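Local coordinates for protein glutathione s-transferase S2 (Nilaparvata lugens, PDB 5H5L) that binds glutathione and probably transfers it to electrophilic substrates as a sigma-class glutathione transferase, also named prostaglandin D synthase, at residues B[11-24]-B[149-162]. Sequence-based numbering, arbitrary orientation.
Sequences FAGLGEPIRWMLSY and LSWGDIYFISILEF. With GSH (glutathione), chain E.
Trp20 is the knob of this contact, its indole set among Ile154, Ile157, Ser158 and Glu161 of the facing helix. Ser158 CB lies over one face in a CH-pi contact, 3.6 Å from the centroid of the six-membered ring of Trp20, while Ile157 CG2 and the Glu161 carboxylate meet the ring's edge. The carboxylate plane stands 70° from the indole.

Other apolar contacts extend the seam both ways. Pro17 CB rests 3.6 Å from Tyr155 CD1, where the backbones come close; Met21 brings SD to 3.6 Å from Ile154 CG2. Toward the glutathione site, Leu14 forks: CD2 packs on Ile159 CD1, whereas CD1 lies 3.6 Å from the glutathione sulfur SG2. Phe162, with CG anti to its backbone N (chi1 -174°), spreads its ring over Gly13 CA and meets Phe11 rim to rim.

Polar links are few. A water donates to Gly13 O and Ser158 O, bridging the segments. Within 11-24, Trp20 NE1 donates to Glu16 OE2 (2.8 Å), helping fix the indole's rotation, and Arg19 NH1 forms a salt bridge with Glu16 OE1. Glu16 OE2 also accepts from Trp193 NE1 and, like Glu161, is salt-bridged to Arg197, which probably eases repulsion between the two carboxylates.

The 132° helix crossing thus joins the thioredoxin-like and all-helical domains of the GST fold through a mainly apolar interface, with the carboxylates beside the indole paired to arginines and glutathione beside Leu14.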
loop_
_atom_site.group_PDB
_atom_site.type_symbol
_atom_site.label_atom_id
_atom_site.label_comp_id
_atom_site.label_asym_id
_atom_site.label_seq_id
_atom_site.Cartn_x
_atom_site.Cartn_y
_atom_site.Cartn_z
ATOM N N PHE B 11 -21.555 2.606 -3.015
ATOM C CA PHE B 11 -21.050 3.955 -3.237
ATOM C C PHE B 11 -19.676 3.849 -3.898
ATOM O O PHE B 11 -19.210 2.758 -4.247
ATOM C CB PHE B 11 -21.014 4.771 -1.941
ATOM C CG PHE B 11 -20.208 4.163 -0.819
ATOM C CD1 PHE B 11 -18.907 4.574 -0.580
ATOM C CD2 PHE B 11 -20.783 3.240 0.047
ATOM C CE1 PHE B 11 -18.168 4.044 0.476
ATOM C CE2 PHE B 11 -20.055 2.702 1.113
ATOM C CZ PHE B 11 -18.745 3.103 1.326
ATOM N N ALA B 12 -19.039 5.002 -4.095
ATOM C CA ALA B 12 -17.767 5.063 -4.803
ATOM C C ALA B 12 -16.655 4.435 -3.973
ATOM O O ALA B 12 -16.228 3.317 -4.266
ATOM C CB ALA B 12 -17.429 6.516 -5.154
ATOM N N GLY B 13 -16.193 5.149 -2.948
ATOM C CA GLY B 13 -15.175 4.650 -2.036
ATOM C C GLY B 13 -14.022 4.020 -2.786
ATOM O O GLY B 13 -13.571 4.527 -3.823
ATOM N N LEU B 14 -13.549 2.886 -2.265
ATOM C CA LEU B 14 -12.462 2.126 -2.873
ATOM C C LEU B 14 -12.886 1.239 -4.032
ATOM O O LEU B 14 -12.025 0.668 -4.718
ATOM C CB LEU B 14 -11.791 1.258 -1.802
ATOM C CG LEU B 14 -11.004 2.076 -0.781
ATOM C CD1 LEU B 14 -10.340 1.178 0.274
ATOM C CD2 LEU B 14 -9.955 2.911 -1.516
ATOM N N GLY B 15 -14.180 1.054 -4.263
ATOM C CA GLY B 15 -14.563 0.353 -5.467
ATOM C C GLY B 15 -14.346 1.182 -6.717
ATOM O O GLY B 15 -14.060 0.642 -7.784
ATOM N N GLU B 16 -14.458 2.513 -6.603
ATOM C CA GLU B 16 -14.516 3.356 -7.800
ATOM C C GLU B 16 -13.239 3.332 -8.615
ATOM O O GLU B 16 -13.331 3.272 -9.856
ATOM C CB GLU B 16 -14.852 4.797 -7.388
ATOM C CG GLU B 16 -15.439 5.659 -8.509
ATOM C CD GLU B 16 -16.820 5.193 -8.959
ATOM O OE1 GLU B 16 -17.427 4.386 -8.217
ATOM O OE2 GLU B 16 -17.289 5.628 -10.045
ATOM N N PRO B 17 -12.047 3.345 -8.024
ATOM C CA PRO B 17 -10.856 3.205 -8.854
ATOM C C PRO B 17 -10.888 1.964 -9.711
ATOM O O PRO B 17 -10.460 2.010 -10.870
ATOM C CB PRO B 17 -9.713 3.193 -7.832
ATOM C CG PRO B 17 -10.307 3.138 -6.539
ATOM C CD PRO B 17 -11.708 3.567 -6.609
ATOM N N ILE B 18 -11.427 0.855 -9.199
ATOM C CA ILE B 18 -11.476 -0.351 -10.016
ATOM C C ILE B 18 -12.534 -0.214 -11.108
ATOM O O ILE B 18 -12.307 -0.579 -12.268
ATOM C CB ILE B 18 -11.729 -1.574 -9.118
ATOM C CG1 ILE B 18 -10.579 -1.756 -8.115
ATOM C CG2 ILE B 18 -11.855 -2.830 -9.968
ATOM C CD1 ILE B 18 -10.901 -2.634 -6.953
ATOM N N ARG B 19 -13.699 0.344 -10.765
ATOM C CA ARG B 19 -14.714 0.589 -11.792
ATOM C C ARG B 19 -14.182 1.504 -12.890
ATOM O O ARG B 19 -14.402 1.252 -14.087
ATOM C CB ARG B 19 -15.974 1.187 -11.155
ATOM C CG ARG B 19 -16.693 0.288 -10.143
ATOM C CD ARG B 19 -17.718 1.072 -9.319
ATOM N NE ARG B 19 -18.393 0.291 -8.283
ATOM C CZ ARG B 19 -18.622 0.713 -7.048
ATOM N NH1 ARG B 19 -18.218 1.917 -6.652
ATOM N NH2 ARG B 19 -19.241 -0.079 -6.183
ATOM N N TRP B 20 -13.478 2.580 -12.514
ATOM C CA TRP B 20 -12.936 3.465 -13.537
ATOM C C TRP B 20 -11.909 2.754 -14.392
ATOM O O TRP B 20 -11.872 2.951 -15.606
ATOM C CB TRP B 20 -12.295 4.725 -12.933
ATOM C CG TRP B 20 -13.272 5.722 -12.363
ATOM C CD1 TRP B 20 -14.566 5.488 -12.019
ATOM C CD2 TRP B 20 -13.025 7.114 -12.067
ATOM N NE1 TRP B 20 -15.143 6.638 -11.522
ATOM C CE2 TRP B 20 -14.214 7.643 -11.539
ATOM C CE3 TRP B 20 -11.911 7.947 -12.181
ATOM C CZ2 TRP B 20 -14.328 8.952 -11.136
ATOM C CZ3 TRP B 20 -12.028 9.261 -11.778
ATOM C CH2 TRP B 20 -13.233 9.753 -11.281
ATOM N N MET B 21 -11.032 1.951 -13.780
ATOM C CA MET B 21 -10.019 1.245 -14.569
ATOM C C MET B 21 -10.664 0.245 -15.525
ATOM O O MET B 21 -10.241 0.107 -16.681
ATOM C CB MET B 21 -9.028 0.538 -13.642
ATOM C CG MET B 21 -8.018 1.468 -12.953
ATOM S SD MET B 21 -7.110 2.502 -14.088
ATOM C CE MET B 21 -6.326 1.319 -15.107
ATOM N N LEU B 22 -11.677 -0.456 -15.063
ATOM C CA LEU B 22 -12.344 -1.417 -15.944
ATOM C C LEU B 22 -13.079 -0.687 -17.065
ATOM O O LEU B 22 -13.067 -1.137 -18.218
ATOM C CB LEU B 22 -13.302 -2.279 -15.135
ATOM C CG LEU B 22 -12.655 -3.290 -14.173
ATOM C CD1 LEU B 22 -13.693 -3.832 -13.278
ATOM C CD2 LEU B 22 -12.027 -4.411 -14.963
ATOM N N SER B 23 -13.635 0.487 -16.755
ATOM C CA SER B 23 -14.274 1.315 -17.783
ATOM C C SER B 23 -13.246 1.810 -18.774
ATOM O O SER B 23 -13.416 1.664 -19.990
ATOM C CB SER B 23 -14.999 2.480 -17.129
ATOM O OG SER B 23 -16.057 1.992 -16.346
ATOM N N TYR B 24 -12.127 2.339 -18.276
ATOM C CA TYR B 24 -11.066 2.733 -19.188
ATOM C C TYR B 24 -10.622 1.569 -20.055
ATOM O O TYR B 24 -10.259 1.756 -21.218
ATOM C CB TYR B 24 -9.870 3.274 -18.431
ATOM C CG TYR B 24 -8.816 3.851 -19.327
ATOM C CD1 TYR B 24 -8.839 5.188 -19.690
ATOM C CD2 TYR B 24 -7.780 3.091 -19.777
ATOM C CE1 TYR B 24 -7.842 5.733 -20.482
ATOM C CE2 TYR B 24 -6.779 3.630 -20.566
ATOM C CZ TYR B 24 -6.827 4.954 -20.928
ATOM O OH TYR B 24 -5.820 5.482 -21.715
ATOM N N LEU B 149 -0.183 10.056 -18.254
ATOM C CA LEU B 149 -1.315 9.446 -17.566
ATOM C C LEU B 149 -0.955 8.054 -17.039
ATOM O O LEU B 149 -0.379 7.233 -17.758
ATOM C CB LEU B 149 -2.507 9.335 -18.508
ATOM C CG LEU B 149 -3.798 8.811 -17.855
ATOM C CD1 LEU B 149 -4.425 9.874 -16.973
ATOM C CD2 LEU B 149 -4.786 8.363 -18.875
ATOM N N SER B 150 -1.301 7.791 -15.786
ATOM C CA SER B 150 -1.080 6.483 -15.197
ATOM C C SER B 150 -2.326 6.002 -14.467
ATOM O O SER B 150 -3.268 6.762 -14.228
ATOM C CB SER B 150 0.119 6.507 -14.240
ATOM O OG SER B 150 -0.152 7.200 -13.027
ATOM N N TRP B 151 -2.317 4.700 -14.095
ATOM C CA TRP B 151 -3.358 4.176 -13.214
ATOM C C TRP B 151 -3.358 4.936 -11.904
ATOM O O TRP B 151 -4.398 5.074 -11.257
ATOM C CB TRP B 151 -3.151 2.655 -12.963
ATOM C CG TRP B 151 -1.923 2.351 -12.154
ATOM C CD1 TRP B 151 -0.664 2.084 -12.639
ATOM C CD2 TRP B 151 -1.824 2.290 -10.733
ATOM N NE1 TRP B 151 0.198 1.855 -11.610
ATOM C CE2 TRP B 151 -0.490 1.979 -10.429
ATOM C CE3 TRP B 151 -2.735 2.479 -9.681
ATOM C CZ2 TRP B 151 -0.039 1.847 -9.136
ATOM C CZ3 TRP B 151 -2.291 2.354 -8.394
ATOM C CH2 TRP B 151 -0.953 2.053 -8.117
ATOM N N GLY B 152 -2.203 5.460 -11.511
ATOM C CA GLY B 152 -2.145 6.265 -10.321
ATOM C C GLY B 152 -3.039 7.499 -10.390
ATOM O O GLY B 152 -3.719 7.842 -9.417
ATOM N N ASP B 153 -3.022 8.197 -11.525
ATOM C CA ASP B 153 -3.912 9.355 -11.689
ATOM C C ASP B 153 -5.372 8.957 -11.503
ATOM O O ASP B 153 -6.158 9.664 -10.859
ATOM C CB ASP B 153 -3.713 9.974 -13.081
ATOM C CG ASP B 153 -2.292 10.440 -13.325
ATOM O OD1 ASP B 153 -1.765 11.200 -12.484
ATOM O OD2 ASP B 153 -1.682 10.009 -14.336
ATOM N N ILE B 154 -5.755 7.824 -12.065
ATOM C CA ILE B 154 -7.131 7.381 -11.987
ATOM C C ILE B 154 -7.499 6.988 -10.571
ATOM O O ILE B 154 -8.573 7.329 -10.088
ATOM C CB ILE B 154 -7.312 6.260 -13.017
ATOM C CG1 ILE B 154 -7.218 6.908 -14.417
ATOM C CG2 ILE B 154 -8.646 5.570 -12.851
ATOM C CD1 ILE B 154 -7.146 5.930 -15.557
ATOM N N TYR B 155 -6.603 6.299 -9.872
ATOM C CA TYR B 155 -6.859 5.952 -8.483
ATOM C C TYR B 155 -7.000 7.211 -7.633
ATOM O O TYR B 155 -7.938 7.346 -6.846
ATOM C CB TYR B 155 -5.708 5.062 -8.005
ATOM C CG TYR B 155 -5.872 4.417 -6.658
ATOM C CD1 TYR B 155 -6.361 3.117 -6.552
ATOM C CD2 TYR B 155 -5.478 5.071 -5.494
ATOM C CE1 TYR B 155 -6.474 2.490 -5.321
ATOM C CE2 TYR B 155 -5.601 4.457 -4.266
ATOM C CZ TYR B 155 -6.103 3.155 -4.197
ATOM O OH TYR B 155 -6.228 2.549 -2.976
ATOM N N PHE B 156 -6.071 8.146 -7.806
ATOM C CA PHE B 156 -6.025 9.385 -7.023
ATOM C C PHE B 156 -7.316 10.199 -7.195
ATOM O O PHE B 156 -7.987 10.557 -6.211
ATOM C CB PHE B 156 -4.773 10.131 -7.491
ATOM C CG PHE B 156 -4.505 11.469 -6.848
ATOM C CD1 PHE B 156 -4.246 11.588 -5.497
ATOM C CD2 PHE B 156 -4.377 12.593 -7.638
ATOM C CE1 PHE B 156 -3.937 12.852 -4.941
ATOM C CE2 PHE B 156 -4.059 13.811 -7.087
ATOM C CZ PHE B 156 -3.845 13.939 -5.758
ATOM N N ILE B 157 -7.698 10.458 -8.438
ATOM C CA ILE B 157 -8.868 11.304 -8.740
ATOM C C ILE B 157 -10.171 10.628 -8.348
ATOM O O ILE B 157 -11.080 11.269 -7.807
ATOM C CB ILE B 157 -8.862 11.697 -10.236
ATOM C CG1 ILE B 157 -7.661 12.548 -10.587
ATOM C CG2 ILE B 157 -10.105 12.513 -10.577
ATOM C CD1 ILE B 157 -7.461 13.725 -9.643
ATOM N N SER B 158 -10.291 9.315 -8.577
ATOM C CA SER B 158 -11.537 8.654 -8.206
ATOM C C SER B 158 -11.765 8.741 -6.710
ATOM O O SER B 158 -12.897 8.956 -6.264
ATOM C CB SER B 158 -11.535 7.195 -8.681
ATOM O OG SER B 158 -10.594 6.449 -7.938
ATOM N N ILE B 159 -10.694 8.615 -5.908
ATOM C CA ILE B 159 -10.848 8.687 -4.465
ATOM C C ILE B 159 -11.000 10.138 -4.001
ATOM O O ILE B 159 -11.787 10.418 -3.095
ATOM C CB ILE B 159 -9.671 7.952 -3.788
ATOM C CG1 ILE B 159 -9.833 6.437 -4.057
ATOM C CG2 ILE B 159 -9.616 8.226 -2.310
ATOM C CD1 ILE B 159 -8.711 5.575 -3.589
ATOM N N LEU B 160 -10.287 11.088 -4.610
ATOM C CA LEU B 160 -10.485 12.497 -4.240
ATOM C C LEU B 160 -11.920 12.952 -4.505
ATOM O O LEU B 160 -12.482 13.749 -3.743
ATOM C CB LEU B 160 -9.514 13.396 -4.996
ATOM C CG LEU B 160 -8.064 13.373 -4.550
ATOM C CD1 LEU B 160 -7.289 14.408 -5.297
ATOM C CD2 LEU B 160 -7.909 13.597 -3.055
ATOM N N GLU B 161 -12.522 12.462 -5.585
ATOM C CA GLU B 161 -13.915 12.774 -5.876
ATOM C C GLU B 161 -14.805 12.386 -4.705
ATOM O O GLU B 161 -15.699 13.135 -4.308
ATOM C CB GLU B 161 -14.322 12.052 -7.162
ATOM C CG GLU B 161 -15.803 11.855 -7.354
ATOM C CD GLU B 161 -16.095 11.247 -8.700
ATOM O OE1 GLU B 161 -16.548 10.086 -8.746
ATOM O OE2 GLU B 161 -15.821 11.922 -9.713
ATOM N N PHE B 162 -14.540 11.237 -4.105
ATOM C CA PHE B 162 -15.274 10.860 -2.918
ATOM C C PHE B 162 -15.114 11.900 -1.821
ATOM O O PHE B 162 -16.070 12.217 -1.115
ATOM C CB PHE B 162 -14.802 9.489 -2.441
ATOM C CG PHE B 162 -15.593 8.937 -1.295
ATOM C CD1 PHE B 162 -16.743 8.210 -1.532
ATOM C CD2 PHE B 162 -15.185 9.139 0.022
ATOM C CE1 PHE B 162 -17.481 7.684 -0.474
ATOM C CE2 PHE B 162 -15.915 8.621 1.075
ATOM C CZ PHE B 162 -17.066 7.887 0.823
HETATM N N1 GSH E . -6.336 -1.980 1.856
HETATM C CA1 GSH E . -7.692 -2.332 1.455
HETATM C C1 GSH E . -7.916 -1.875 0.004
HETATM O O11 GSH E . -7.277 -0.867 -0.440
HETATM O O12 GSH E . -8.733 -2.480 -0.754
HETATM C CB1 GSH E . -8.708 -1.566 2.345
HETATM C CG1 GSH E . -10.086 -2.147 2.069
HETATM C CD1 GSH E . -11.118 -1.517 3.061
HETATM O OE1 GSH E . -10.778 -0.788 3.930
HETATM N N2 GSH E . -12.533 -1.857 2.889
HETATM C CA2 GSH E . -13.511 -1.260 3.791
HETATM C C2 GSH E . -14.369 -2.362 4.384
HETATM O O2 GSH E . -14.460 -3.406 3.830
HETATM C CB2 GSH E . -14.399 -0.360 2.961
HETATM S SG2 GSH E . -13.439 0.913 2.148
HETATM N N3 GSH E . -15.108 -2.087 5.606
HETATM C CA3 GSH E . -15.975 -3.116 6.171
HETATM C C3 GSH E . -15.298 -3.785 7.351
HETATM O O31 GSH E . -14.129 -3.481 7.681
HETATM O O32 GSH E . -15.945 -4.639 7.978
HETATM O O HOH W 1 -14.404 7.163 -4.475
#